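Local atomic coordinates of hypothetical protein MG027 (Mycoplasma genitalium, PDB entry 1Q8C), a protein that is of unknown function but resembles the all-helical NusB transcription antitermination proteins in structure, and may therefore have a related role. Residues A[21-26]-A[99-104]; A[73-78]-A[145-150]. One frame throughout, in Å; residues are numbered along the deposited sequence.

Contact 1: residues A[21-26]-A[99-104]; sequences VVEFIF and DLLTTA
Ala104 points its methyl group at the backbone of helix 14-28, beside Phe26, the next largest contributor. Ala104 CB lies 3.7 Å from Phe26 N and equally close to Val22 O. Those two backbone atoms are already joined by the helical bond from Phe26 N to Val22 O, so the methyl rests on polar groups that satisfy each other. Ile25 CG2 flanks Ala104 CB at 3.9 Å. Beyond this point the ring of Phe26 extends to the first turn of helix 100-116. With CG anti to the backbone N (chi1 180°), beside the carbonyl carbon, the ring starts out toward that turn, and Leu100 O meets it at its edge, near its plane, 3.8 Å from Phe26 CD1. Phe26 CE1 approaches Leu101 N obliquely at 3.7 Å. Leu101, the third large contributor, sends its CD1 to within 4.1 Å of Val22 CG1, the two side chains crossing at about a right angle, while its CB lies beside the Phe26 ring. Asp99 N-caps helix 100-116, accepting a nearly straight bond from Thr102 N at Asp99 OD2. The short segment axes approach to 8.8 Å at 127°, within the helical bundle of a NusB-like fold. With no hydrogen bond between the segments, the helices are joined by shape and van der Waals contact, and the small alanine side chain fits where Phe26 CA and Ala104 CA are 5.1 Å apart.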
ATOM      1  N   VAL A  21      -4.803   0.453   7.016  1.00 43.67           N
ATOM      2  CA  VAL A  21      -4.892   1.076   5.701  1.00 43.41           C
ATOM      3  C   VAL A  21      -4.910  -0.009   4.618  1.00 43.78           C
ATOM      4  O   VAL A  21      -5.735   0.008   3.695  1.00 43.83           O
ATOM      5  CB  VAL A  21      -3.737   2.054   5.523  1.00 43.20           C
ATOM      6  CG1 VAL A  21      -3.812   2.732   4.182  1.00 44.15           C
ATOM      7  CG2 VAL A  21      -3.790   3.116   6.648  1.00 43.72           C
ATOM      8  N   VAL A  22      -4.020  -0.983   4.752  1.00 43.41           N
ATOM      9  CA  VAL A  22      -3.950  -2.093   3.808  1.00 43.33           C
ATOM     10  C   VAL A  22      -5.299  -2.813   3.665  1.00 43.42           C
ATOM     11  O   VAL A  22      -5.775  -3.082   2.555  1.00 43.60           O
ATOM     12  CB  VAL A  22      -2.881  -3.100   4.252  1.00 43.05           C
ATOM     13  CG1 VAL A  22      -3.017  -4.416   3.473  1.00 43.33           C
ATOM     14  CG2 VAL A  22      -1.480  -2.516   4.046  1.00 43.39           C
ATOM     15  N   GLU A  23      -5.916  -3.137   4.788  1.00 43.51           N
ATOM     16  CA  GLU A  23      -7.187  -3.851   4.768  1.00 44.21           C
ATOM     17  C   GLU A  23      -8.248  -2.992   4.088  1.00 43.84           C
ATOM     18  O   GLU A  23      -9.054  -3.493   3.317  1.00 43.80           O
ATOM     19  CB  GLU A  23      -7.636  -4.252   6.179  1.00 44.41           C
ATOM     20  CG  GLU A  23      -7.854  -5.744   6.391  1.00 47.56           C
ATOM     21  CD  GLU A  23      -8.310  -6.511   5.150  1.00 51.00           C
ATOM     22  OE1 GLU A  23      -9.530  -6.814   5.055  1.00 52.31           O
ATOM     23  OE2 GLU A  23      -7.447  -6.840   4.275  1.00 54.98           O
ATOM     24  N   PHE A  24      -8.207  -1.693   4.361  1.00 43.71           N
ATOM     25  CA  PHE A  24      -9.132  -0.742   3.743  1.00 43.59           C
ATOM     26  C   PHE A  24      -8.987  -0.715   2.208  1.00 43.89           C
ATOM     27  O   PHE A  24      -9.960  -0.893   1.469  1.00 43.83           O
ATOM     28  CB  PHE A  24      -8.876   0.644   4.327  1.00 43.43           C
ATOM     29  CG  PHE A  24      -9.689   1.718   3.703  1.00 43.07           C
ATOM     30  CD1 PHE A  24     -11.053   1.782   3.897  1.00 43.65           C
ATOM     31  CD2 PHE A  24      -9.074   2.693   2.924  1.00 44.06           C
ATOM     32  CE1 PHE A  24     -11.805   2.803   3.292  1.00 43.40           C
ATOM     33  CE2 PHE A  24      -9.792   3.699   2.340  1.00 43.68           C
ATOM     34  CZ  PHE A  24     -11.170   3.752   2.520  1.00 43.91           C
ATOM     35  N   ILE A  25      -7.756  -0.493   1.751  1.00 44.03           N
ATOM     36  CA  ILE A  25      -7.433  -0.419   0.337  1.00 44.14           C
ATOM     37  C   ILE A  25      -7.911  -1.731  -0.298  1.00 44.06           C
ATOM     38  O   ILE A  25      -8.640  -1.713  -1.282  1.00 44.40           O
ATOM     39  CB  ILE A  25      -5.907  -0.227   0.126  1.00 44.21           C
ATOM     40  CG1 ILE A  25      -5.446   1.158   0.592  1.00 44.56           C
ATOM     41  CG2 ILE A  25      -5.567  -0.410  -1.339  1.00 44.18           C
ATOM     42  CD1 ILE A  25      -3.937   1.317   0.674  1.00 45.60           C
ATOM     43  N   PHE A  26      -7.543  -2.855   0.316  1.00 43.82           N
ATOM     44  CA  PHE A  26      -7.925  -4.190  -0.146  1.00 43.84           C
ATOM     45  C   PHE A  26      -9.412  -4.315  -0.441  1.00 43.95           C
ATOM     46  O   PHE A  26      -9.789  -4.901  -1.459  1.00 43.34           O
ATOM     47  CB  PHE A  26      -7.571  -5.263   0.899  1.00 43.70           C
ATOM     48  CG  PHE A  26      -7.949  -6.656   0.485  1.00 43.72           C
ATOM     49  CD1 PHE A  26      -7.480  -7.179  -0.705  1.00 43.94           C
ATOM     50  CD2 PHE A  26      -8.767  -7.448   1.288  1.00 44.06           C
ATOM     51  CE1 PHE A  26      -7.815  -8.470  -1.104  1.00 44.71           C
ATOM     52  CE2 PHE A  26      -9.107  -8.741   0.907  1.00 44.85           C
ATOM     53  CZ  PHE A  26      -8.627  -9.258  -0.296  1.00 44.95           C
ATOM     54  N   ASP A  99      -1.239 -10.752  -6.564  1.00 44.53           N
ATOM     55  CA  ASP A  99      -2.607 -10.857  -6.028  1.00 44.50           C
ATOM     56  C   ASP A  99      -3.098  -9.495  -5.509  1.00 44.08           C
ATOM     57  O   ASP A  99      -2.342  -8.528  -5.491  1.00 43.70           O
ATOM     58  CB  ASP A  99      -2.704 -11.979  -4.971  1.00 44.73           C
ATOM     59  CG  ASP A  99      -3.184 -11.488  -3.628  1.00 45.40           C
ATOM     60  OD1 ASP A  99      -4.238 -11.965  -3.128  1.00 46.53           O
ATOM     61  OD2 ASP A  99      -2.559 -10.610  -3.016  1.00 45.34           O
ATOM     62  N   LEU A 100      -4.366  -9.414  -5.124  1.00 43.87           N
ATOM     63  CA  LEU A 100      -4.937  -8.142  -4.688  1.00 43.90           C
ATOM     64  C   LEU A 100      -4.548  -7.713  -3.281  1.00 43.73           C
ATOM     65  O   LEU A 100      -4.506  -6.525  -2.998  1.00 43.95           O
ATOM     66  CB  LEU A 100      -6.458  -8.161  -4.815  1.00 43.95           C
ATOM     67  CG  LEU A 100      -6.961  -7.819  -6.223  1.00 44.18           C
ATOM     68  CD1 LEU A 100      -8.478  -7.651  -6.209  1.00 44.05           C
ATOM     69  CD2 LEU A 100      -6.283  -6.552  -6.761  1.00 44.48           C
ATOM     70  N   LEU A 101      -4.310  -8.658  -2.383  1.00 43.78           N
ATOM     71  CA  LEU A 101      -3.797  -8.302  -1.072  1.00 43.79           C
ATOM     72  C   LEU A 101      -2.381  -7.787  -1.224  1.00 43.69           C
ATOM     73  O   LEU A 101      -2.043  -6.774  -0.648  1.00 43.64           O
ATOM     74  CB  LEU A 101      -3.838  -9.488  -0.106  1.00 43.95           C
ATOM     75  CG  LEU A 101      -3.307  -9.311   1.324  1.00 43.76           C
ATOM     76  CD1 LEU A 101      -3.935  -8.121   2.028  1.00 44.03           C
ATOM     77  CD2 LEU A 101      -3.605 -10.580   2.099  1.00 44.25           C
ATOM     78  N   THR A 102      -1.561  -8.465  -2.018  1.00 43.63           N
ATOM     79  CA  THR A 102      -0.180  -8.026  -2.235  1.00 43.61           C
ATOM     80  C   THR A 102      -0.169  -6.685  -2.935  1.00 43.47           C
ATOM     81  O   THR A 102       0.688  -5.852  -2.659  1.00 43.29           O
ATOM     82  CB  THR A 102       0.633  -9.027  -3.078  1.00 43.79           C
ATOM     83  OG1 THR A 102       0.131  -9.049  -4.423  1.00 44.15           O
ATOM     84  CG2 THR A 102       0.485 -10.454  -2.558  1.00 43.72           C
ATOM     85  N   THR A 103      -1.130  -6.469  -3.828  1.00 43.37           N
ATOM     86  CA  THR A 103      -1.292  -5.165  -4.468  1.00 43.25           C
ATOM     87  C   THR A 103      -1.646  -4.102  -3.411  1.00 43.24           C
ATOM     88  O   THR A 103      -1.086  -3.026  -3.415  1.00 43.06           O
ATOM     89  CB  THR A 103      -2.378  -5.196  -5.593  1.00 43.41           C
ATOM     90  OG1 THR A 103      -2.012  -6.117  -6.629  1.00 42.67           O
ATOM     91  CG2 THR A 103      -2.450  -3.863  -6.320  1.00 43.48           C
ATOM     92  N   ALA A 104      -2.558  -4.420  -2.494  1.00 43.15           N
ATOM     93  CA  ALA A 104      -3.012  -3.454  -1.485  1.00 43.11           C
ATOM     94  C   ALA A 104      -1.857  -3.056  -0.571  1.00 43.04           C
ATOM     95  O   ALA A 104      -1.746  -1.903  -0.155  1.00 42.23           O
ATOM     96  CB  ALA A 104      -4.177  -4.043  -0.667  1.00 43.09           C
TER

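Contact 2: residues A[73-78]-A[145-150]; sequences KKIEEQ and ALLDKL
Leu147 presses its forked end against three residues of helix 55-81, Lys74, Ile75 and Gln78, which lie on one side of the helix. Its CD2 touches Lys74 CB at 3.8 Å and the carbonyl Lys74 O just as closely, while its CD1 meets Ile75 CG1 at 3.8 Å, the two side chains crossing at about a right angle. Lys74 offers its CB to the contact, but its extended chain leads the ammonium group away from the tail. Gln78 slides past Leu147 in the opposite direction, bringing Gln78 CG to 4.0 Å from Leu147 CG. A bend at chi2 (39°) puts Gln78 CD 3.9 Å from Leu146 CB, and Gln78 NE2 lies 3.4 Å from Leu146 CD1. Here an amide nitrogen lies against hydrocarbon, and no hydrogen bond links the two segments. In this NusB-like helical fold, the contact lays the chain that follows helix 120-133 against the later part of the long helix 55-81. Residues 145-147 keep helical backbone angles without regular helical bonds, and the chain runs extended from Asp148 onward. Ile75 is backed by Val106 and Leu107 of helix 100-116, Leu146 also leans on Asn82, and Asp148 packs on Gln113 and Lys120.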
ATOM      1  N   LYS A  73      -0.828   1.881 -12.441  1.00 44.38           N
ATOM      2  CA  LYS A  73      -0.039   1.802 -13.665  1.00 44.31           C
ATOM      3  C   LYS A  73       1.413   1.445 -13.372  1.00 44.33           C
ATOM      4  O   LYS A  73       1.932   0.480 -13.937  1.00 44.61           O
ATOM      5  CB  LYS A  73      -0.102   3.114 -14.439  1.00 44.33           C
ATOM      6  CG  LYS A  73      -0.629   2.978 -15.870  1.00 44.63           C
ATOM      7  CD  LYS A  73      -2.074   2.482 -15.933  1.00 44.93           C
ATOM      8  CE  LYS A  73      -2.659   2.578 -17.363  1.00 45.35           C
ATOM      9  NZ  LYS A  73      -4.157   2.395 -17.399  1.00 45.64           N
ATOM     10  N   LYS A  74       2.067   2.217 -12.505  1.00 44.23           N
ATOM     11  CA  LYS A  74       3.467   1.970 -12.138  1.00 44.31           C
ATOM     12  C   LYS A  74       3.694   0.523 -11.711  1.00 44.42           C
ATOM     13  O   LYS A  74       4.686  -0.096 -12.088  1.00 44.75           O
ATOM     14  CB  LYS A  74       3.915   2.909 -11.023  1.00 44.18           C
ATOM     15  CG  LYS A  74       4.192   4.329 -11.488  1.00 44.49           C
ATOM     16  CD  LYS A  74       4.377   5.266 -10.301  1.00 45.14           C
ATOM     17  CE  LYS A  74       4.030   6.718 -10.655  1.00 45.79           C
ATOM     18  NZ  LYS A  74       4.049   7.603  -9.431  1.00 46.29           N
ATOM     19  N   ILE A  75       2.770  -0.006 -10.920  1.00 44.66           N
ATOM     20  CA  ILE A  75       2.797  -1.412 -10.546  1.00 44.71           C
ATOM     21  C   ILE A  75       2.698  -2.291 -11.805  1.00 44.83           C
ATOM     22  O   ILE A  75       3.632  -3.012 -12.124  1.00 44.98           O
ATOM     23  CB  ILE A  75       1.654  -1.697  -9.554  1.00 44.69           C
ATOM     24  CG1 ILE A  75       2.018  -1.095  -8.198  1.00 44.60           C
ATOM     25  CG2 ILE A  75       1.383  -3.188  -9.443  1.00 44.90           C
ATOM     26  CD1 ILE A  75       0.843  -0.818  -7.305  1.00 45.21           C
ATOM     27  N   GLU A  76       1.572  -2.219 -12.513  1.00 44.88           N
ATOM     28  CA  GLU A  76       1.366  -2.924 -13.782  1.00 44.95           C
ATOM     29  C   GLU A  76       2.671  -3.110 -14.563  1.00 44.95           C
ATOM     30  O   GLU A  76       3.018  -4.229 -14.966  1.00 45.36           O
ATOM     31  CB  GLU A  76       0.355  -2.152 -14.655  1.00 45.10           C
ATOM     32  CG  GLU A  76      -0.532  -3.003 -15.574  1.00 45.77           C
ATOM     33  CD  GLU A  76      -1.316  -2.167 -16.604  1.00 46.74           C
ATOM     34  OE1 GLU A  76      -1.630  -2.706 -17.725  1.00 46.37           O
ATOM     35  OE2 GLU A  76      -1.629  -0.976 -16.297  1.00 47.20           O
ATOM     36  N   GLU A  77       3.403  -2.015 -14.756  1.00 44.84           N
ATOM     37  CA  GLU A  77       4.571  -2.005 -15.644  1.00 44.64           C
ATOM     38  C   GLU A  77       5.898  -2.432 -15.003  1.00 44.48           C
ATOM     39  O   GLU A  77       6.853  -2.754 -15.716  1.00 44.27           O
ATOM     40  CB  GLU A  77       4.746  -0.612 -16.257  1.00 44.72           C
ATOM     41  CG  GLU A  77       3.481  -0.036 -16.897  1.00 44.81           C
ATOM     42  CD  GLU A  77       3.615   1.446 -17.203  1.00 45.21           C
ATOM     43  OE1 GLU A  77       4.051   2.204 -16.296  1.00 43.85           O
ATOM     44  OE2 GLU A  77       3.298   1.846 -18.355  1.00 46.10           O
ATOM     45  N   GLN A  78       5.979  -2.404 -13.675  1.00 44.26           N
ATOM     46  CA  GLN A  78       7.197  -2.823 -13.004  1.00 44.30           C
ATOM     47  C   GLN A  78       7.283  -4.339 -13.006  1.00 44.49           C
ATOM     48  O   GLN A  78       8.335  -4.911 -13.332  1.00 44.21           O
ATOM     49  CB  GLN A  78       7.271  -2.283 -11.579  1.00 44.38           C
ATOM     50  CG  GLN A  78       8.686  -2.122 -11.066  1.00 44.25           C
ATOM     51  CD  GLN A  78       9.628  -1.610 -12.133  1.00 44.59           C
ATOM     52  OE1 GLN A  78       9.349  -0.604 -12.791  1.00 45.57           O
ATOM     53  NE2 GLN A  78      10.735  -2.314 -12.328  1.00 44.15           N
ATOM     54  N   ALA A 145      12.017  -2.590  -4.727  1.00 44.69           N
ATOM     55  CA  ALA A 145      13.182  -1.751  -4.490  1.00 44.50           C
ATOM     56  C   ALA A 145      13.237  -0.819  -5.686  1.00 44.33           C
ATOM     57  O   ALA A 145      13.898   0.214  -5.645  1.00 44.21           O
ATOM     58  CB  ALA A 145      14.479  -2.613  -4.399  1.00 44.58           C
ATOM     59  N   LEU A 146      12.519  -1.206  -6.746  1.00 44.21           N
ATOM     60  CA  LEU A 146      12.361  -0.379  -7.946  1.00 44.31           C
ATOM     61  C   LEU A 146      11.275   0.718  -7.849  1.00 44.21           C
ATOM     62  O   LEU A 146      11.468   1.793  -8.414  1.00 44.06           O
ATOM     63  CB  LEU A 146      12.110  -1.268  -9.173  1.00 44.24           C
ATOM     64  CG  LEU A 146      13.365  -2.009  -9.665  1.00 44.67           C
ATOM     65  CD1 LEU A 146      13.030  -3.440 -10.066  1.00 44.80           C
ATOM     66  CD2 LEU A 146      14.068  -1.269 -10.830  1.00 44.51           C
ATOM     67  N   LEU A 147      10.162   0.474  -7.146  1.00 44.14           N
ATOM     68  CA  LEU A 147       9.069   1.458  -7.100  1.00 44.18           C
ATOM     69  C   LEU A 147       9.215   2.584  -6.075  1.00 44.32           C
ATOM     70  O   LEU A 147       8.654   3.654  -6.286  1.00 44.30           O
ATOM     71  CB  LEU A 147       7.686   0.783  -6.926  1.00 44.16           C
ATOM     72  CG  LEU A 147       7.098   0.159  -8.209  1.00 44.41           C
ATOM     73  CD1 LEU A 147       5.808  -0.593  -7.959  1.00 44.30           C
ATOM     74  CD2 LEU A 147       6.855   1.200  -9.289  1.00 44.67           C
ATOM     75  N   ASP A 148       9.937   2.353  -4.978  1.00 44.37           N
ATOM     76  CA  ASP A 148      10.124   3.376  -3.942  1.00 44.54           C
ATOM     77  C   ASP A 148      11.447   4.079  -4.189  1.00 44.51           C
ATOM     78  O   ASP A 148      12.356   3.499  -4.789  1.00 44.53           O
ATOM     79  CB  ASP A 148      10.173   2.750  -2.532  1.00 44.56           C
ATOM     80  CG  ASP A 148       8.817   2.265  -2.023  1.00 45.40           C
ATOM     81  OD1 ASP A 148       8.795   1.189  -1.368  1.00 46.71           O
ATOM     82  OD2 ASP A 148       7.744   2.908  -2.166  1.00 46.45           O
ATOM     83  N   LYS A 149      11.556   5.311  -3.691  1.00 44.61           N
ATOM     84  CA  LYS A 149      12.803   6.092  -3.699  1.00 44.65           C
ATOM     85  C   LYS A 149      13.556   5.909  -2.360  1.00 44.66           C
ATOM     86  O   LYS A 149      12.948   6.000  -1.278  1.00 44.13           O
ATOM     87  CB  LYS A 149      12.506   7.590  -3.918  1.00 44.48           C
ATOM     88  CG  LYS A 149      11.647   8.209  -2.793  1.00 45.12           C
ATOM     89  CD  LYS A 149      11.278   9.707  -2.940  1.00 44.74           C
ATOM     90  CE  LYS A 149      10.097  10.084  -1.975  1.00 43.79           C
ATOM     91  NZ  LYS A 149      10.467  10.150  -0.539  1.00 41.79           N
ATOM     92  N   LEU A 150      14.860   5.634  -2.431  1.00 44.67           N
ATOM     93  CA  LEU A 150      15.722   5.692  -1.244  1.00 45.10           C
ATOM     94  C   LEU A 150      16.181   7.134  -1.229  1.00 45.40           C
ATOM     95  O   LEU A 150      16.602   7.646  -2.268  1.00 45.84           O
ATOM     96  CB  LEU A 150      16.923   4.729  -1.361  1.00 45.06           C
ATOM     97  CG  LEU A 150      17.887   4.431  -0.177  1.00 45.10           C
ATOM     98  CD1 LEU A 150      17.275   4.552   1.206  1.00 45.43           C
ATOM     99  CD2 LEU A 150      18.515   3.038  -0.331  1.00 44.93           C
TER

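The centre of contact 1 lies about 7 Å from the centre of the chain and the contact is partly buried, whereas contact 2, its centre about 12 Å out, is a surface contact. They share no helix: contact 1 joins helix 14-28 to helix 100-116, and contact 2 joins helix 55-81 to the C-terminal tail. The helices are nevertheless neighbours: Ile25 touches Phe64 of helix 55-81 and Ile75 touches Val106 of helix 100-116. Neither contact uses a hydrogen bond between its segments. Deeper in, an alanine and an aromatic ring fit against helix backbone; nearer the surface, leucines from an irregular tail meet an isoleucine, a lysine CB and a glutamine side chain, amide nitrogen included.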